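Local coordinates for thymidylate synthase ThyX (Streptomyces cacaoi subsp. asoensis, PDB 4P5A), which probably makes dTMP from dUMP by FAD-dependent reductive methylation with methylenetetrahydrofolate, working as a homotetramer, at residues Ala105-Asp110 against Gln206-Met211. Sequence-based numbering, arbitrary orientation.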
loop_
_atom_site.group_PDB
_atom_site.type_symbol
_atom_site.label_atom_id
_atom_site.label_comp_id
_atom_site.label_asym_id
_atom_site.label_seq_id
_atom_site.Cartn_x
_atom_site.Cartn_y
_atom_site.Cartn_z
ATOM N N ALA B 105 -9.667 -25.607 -20.132
ATOM C CA ALA B 105 -9.948 -24.469 -21.020
ATOM C C ALA B 105 -8.701 -23.692 -21.150
ATOM O O ALA B 105 -8.042 -23.363 -20.103
ATOM C CB ALA B 105 -11.057 -23.622 -20.507
ATOM N N PHE B 106 -8.336 -23.364 -22.390
ATOM C CA PHE B 106 -6.994 -22.785 -22.697
ATOM C C PHE B 106 -7.218 -21.667 -23.681
ATOM O O PHE B 106 -8.073 -21.768 -24.602
ATOM C CB PHE B 106 -5.990 -23.830 -23.309
ATOM C CG PHE B 106 -5.768 -24.970 -22.444
ATOM C CD1 PHE B 106 -6.514 -26.110 -22.594
ATOM C CD2 PHE B 106 -4.884 -24.853 -21.348
ATOM C CE1 PHE B 106 -6.400 -27.169 -21.734
ATOM C CE2 PHE B 106 -4.735 -25.954 -20.426
ATOM C CZ PHE B 106 -5.472 -27.114 -20.654
ATOM N N TYR B 107 -6.469 -20.564 -23.529
ATOM C CA TYR B 107 -6.646 -19.436 -24.399
ATOM C C TYR B 107 -5.808 -19.536 -25.715
ATOM O O TYR B 107 -4.609 -19.870 -25.700
ATOM C CB TYR B 107 -6.192 -18.109 -23.652
ATOM C CG TYR B 107 -6.204 -16.863 -24.515
ATOM C CD1 TYR B 107 -5.008 -16.384 -25.110
ATOM C CD2 TYR B 107 -7.408 -16.168 -24.776
ATOM C CE1 TYR B 107 -5.014 -15.272 -25.928
ATOM C CE2 TYR B 107 -7.424 -15.026 -25.599
ATOM C CZ TYR B 107 -6.255 -14.601 -26.171
ATOM O OH TYR B 107 -6.220 -13.468 -26.978
ATOM N N VAL B 108 -6.450 -19.147 -26.820
ATOM C CA VAL B 108 -5.690 -18.926 -28.076
ATOM C C VAL B 108 -6.237 -17.640 -28.646
ATOM O O VAL B 108 -7.425 -17.372 -28.534
ATOM C CB VAL B 108 -5.908 -20.172 -29.125
ATOM C CG1 VAL B 108 -5.301 -21.449 -28.600
ATOM C CG2 VAL B 108 -7.363 -20.327 -29.428
ATOM N N PRO B 109 -5.399 -16.850 -29.295
ATOM C CA PRO B 109 -5.884 -15.569 -29.822
ATOM C C PRO B 109 -6.911 -15.771 -30.932
ATOM O O PRO B 109 -6.806 -16.760 -31.661
ATOM C CB PRO B 109 -4.625 -14.887 -30.325
ATOM C CG PRO B 109 -3.468 -15.964 -30.305
ATOM C CD PRO B 109 -3.969 -17.142 -29.521
ATOM N N ASP B 110 -7.861 -14.850 -31.086
ATOM C CA ASP B 110 -8.777 -14.990 -32.239
ATOM C C ASP B 110 -8.182 -14.417 -33.551
ATOM O O ASP B 110 -7.033 -13.922 -33.627
ATOM C CB ASP B 110 -10.132 -14.401 -31.959
ATOM C CG ASP B 110 -10.096 -12.923 -31.841
ATOM O OD1 ASP B 110 -9.147 -12.210 -32.334
ATOM O OD2 ASP B 110 -11.049 -12.437 -31.255
ATOM N N GLN B 206 -0.022 -5.604 -23.221
ATOM C CA GLN B 206 -0.455 -6.726 -24.012
ATOM C C GLN B 206 -1.929 -6.665 -24.344
ATOM O O GLN B 206 -2.757 -6.298 -23.510
ATOM C CB GLN B 206 -0.083 -8.049 -23.298
ATOM C CG GLN B 206 -0.456 -9.305 -24.142
ATOM C CD GLN B 206 0.459 -10.521 -23.990
ATOM O OE1 GLN B 206 1.420 -10.480 -23.304
ATOM N NE2 GLN B 206 0.189 -11.621 -24.820
ATOM N N ARG B 207 -2.310 -7.086 -25.581
ATOM C CA ARG B 207 -3.713 -6.939 -25.909
ATOM C C ARG B 207 -4.719 -7.603 -24.923
ATOM O O ARG B 207 -5.823 -7.074 -24.657
ATOM C CB ARG B 207 -3.887 -7.555 -27.333
ATOM C CG ARG B 207 -5.349 -7.471 -27.737
ATOM C CD ARG B 207 -5.813 -5.985 -27.971
ATOM N NE ARG B 207 -7.253 -6.081 -28.333
ATOM C CZ ARG B 207 -8.219 -5.329 -27.817
ATOM N NH1 ARG B 207 -7.921 -4.350 -26.984
ATOM N NH2 ARG B 207 -9.498 -5.549 -28.153
ATOM N N GLU B 208 -4.351 -8.754 -24.347
ATOM C CA GLU B 208 -5.309 -9.472 -23.520
ATOM C C GLU B 208 -5.647 -8.728 -22.227
ATOM O O GLU B 208 -6.843 -8.630 -21.817
ATOM C CB GLU B 208 -4.814 -10.906 -23.221
ATOM C CG GLU B 208 -4.928 -11.919 -24.490
ATOM C CD GLU B 208 -3.841 -11.682 -25.554
ATOM O OE1 GLU B 208 -4.076 -12.035 -26.744
ATOM O OE2 GLU B 208 -2.815 -11.029 -25.285
ATOM N N ILE B 209 -4.639 -8.170 -21.545
ATOM C CA ILE B 209 -5.002 -7.332 -20.400
ATOM C C ILE B 209 -5.738 -6.078 -20.777
ATOM O O ILE B 209 -6.637 -5.622 -20.036
ATOM C CB ILE B 209 -3.745 -7.049 -19.440
ATOM C CG1 ILE B 209 -4.198 -6.342 -18.133
ATOM C CG2 ILE B 209 -2.764 -6.124 -20.183
ATOM C CD1 ILE B 209 -5.056 -7.315 -17.264
ATOM N N GLU B 210 -5.477 -5.620 -21.999
ATOM C CA GLU B 210 -6.220 -4.455 -22.490
ATOM C C GLU B 210 -7.691 -4.841 -22.653
ATOM O O GLU B 210 -8.557 -4.006 -22.419
ATOM C CB GLU B 210 -5.645 -3.943 -23.796
ATOM C CG GLU B 210 -6.368 -2.632 -24.247
ATOM C CD GLU B 210 -5.758 -2.088 -25.539
ATOM O OE1 GLU B 210 -5.681 -0.880 -25.568
ATOM O OE2 GLU B 210 -5.449 -2.851 -26.527
ATOM N N MET B 211 -7.992 -6.055 -23.127
ATOM C CA MET B 211 -9.401 -6.494 -23.178
ATOM C C MET B 211 -10.100 -6.514 -21.834
ATOM O O MET B 211 -11.280 -6.167 -21.729
ATOM C CB MET B 211 -9.481 -7.874 -23.839
ATOM C CG MET B 211 -8.938 -7.838 -25.311
ATOM S SD MET B 211 -8.689 -9.554 -25.880
ATOM C CE MET B 211 -10.361 -10.207 -25.819
#
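Tyr107 and Glu208 are the one pair in close contact between strand 105-107 and the start of helix 207-223. Gln206 is at the N-cap position of that helix. Its NE2 donates to Glu208 OE2 (3.1 Å) from above the carboxylate plane. Arg207 forms a salt bridge through NH1 to Glu210 OE2 (2.9 Å). Glu208 makes the link. With CG beside the backbone N (chi1 -74°), Glu208 CG lies 3.4 Å from Tyr107 CZ, and the bend at chi2 (76°) brings OE1 to the ring edge. There Tyr107 OH donates to the anti lone pair of Glu208 OE1 (2.6 Å), with ring and carboxylate planes 75° apart. OE1 also takes a salt bridge from Arg113 NE, whose positive charge probably favours the ionised acid. Replacing Glu208 with an alanine is likely to leave the Tyr107 hydroxyl, Arg113 and Gln206 NE2 without this acceptor. Met211 CG lies over one face of the Arg207 guanidinium. The 5-bromo-UMP lies about 9 Å from the Glu208 side chain, so the bond is near the nucleotide site. Phe79 and Thr80 of helix 78-84 pack on Glu208, Tyr174 of strand 174-181 touches Tyr107, and Ile164 and Leu167 of a second subunit pack against Glu208 and Tyr107 respectively.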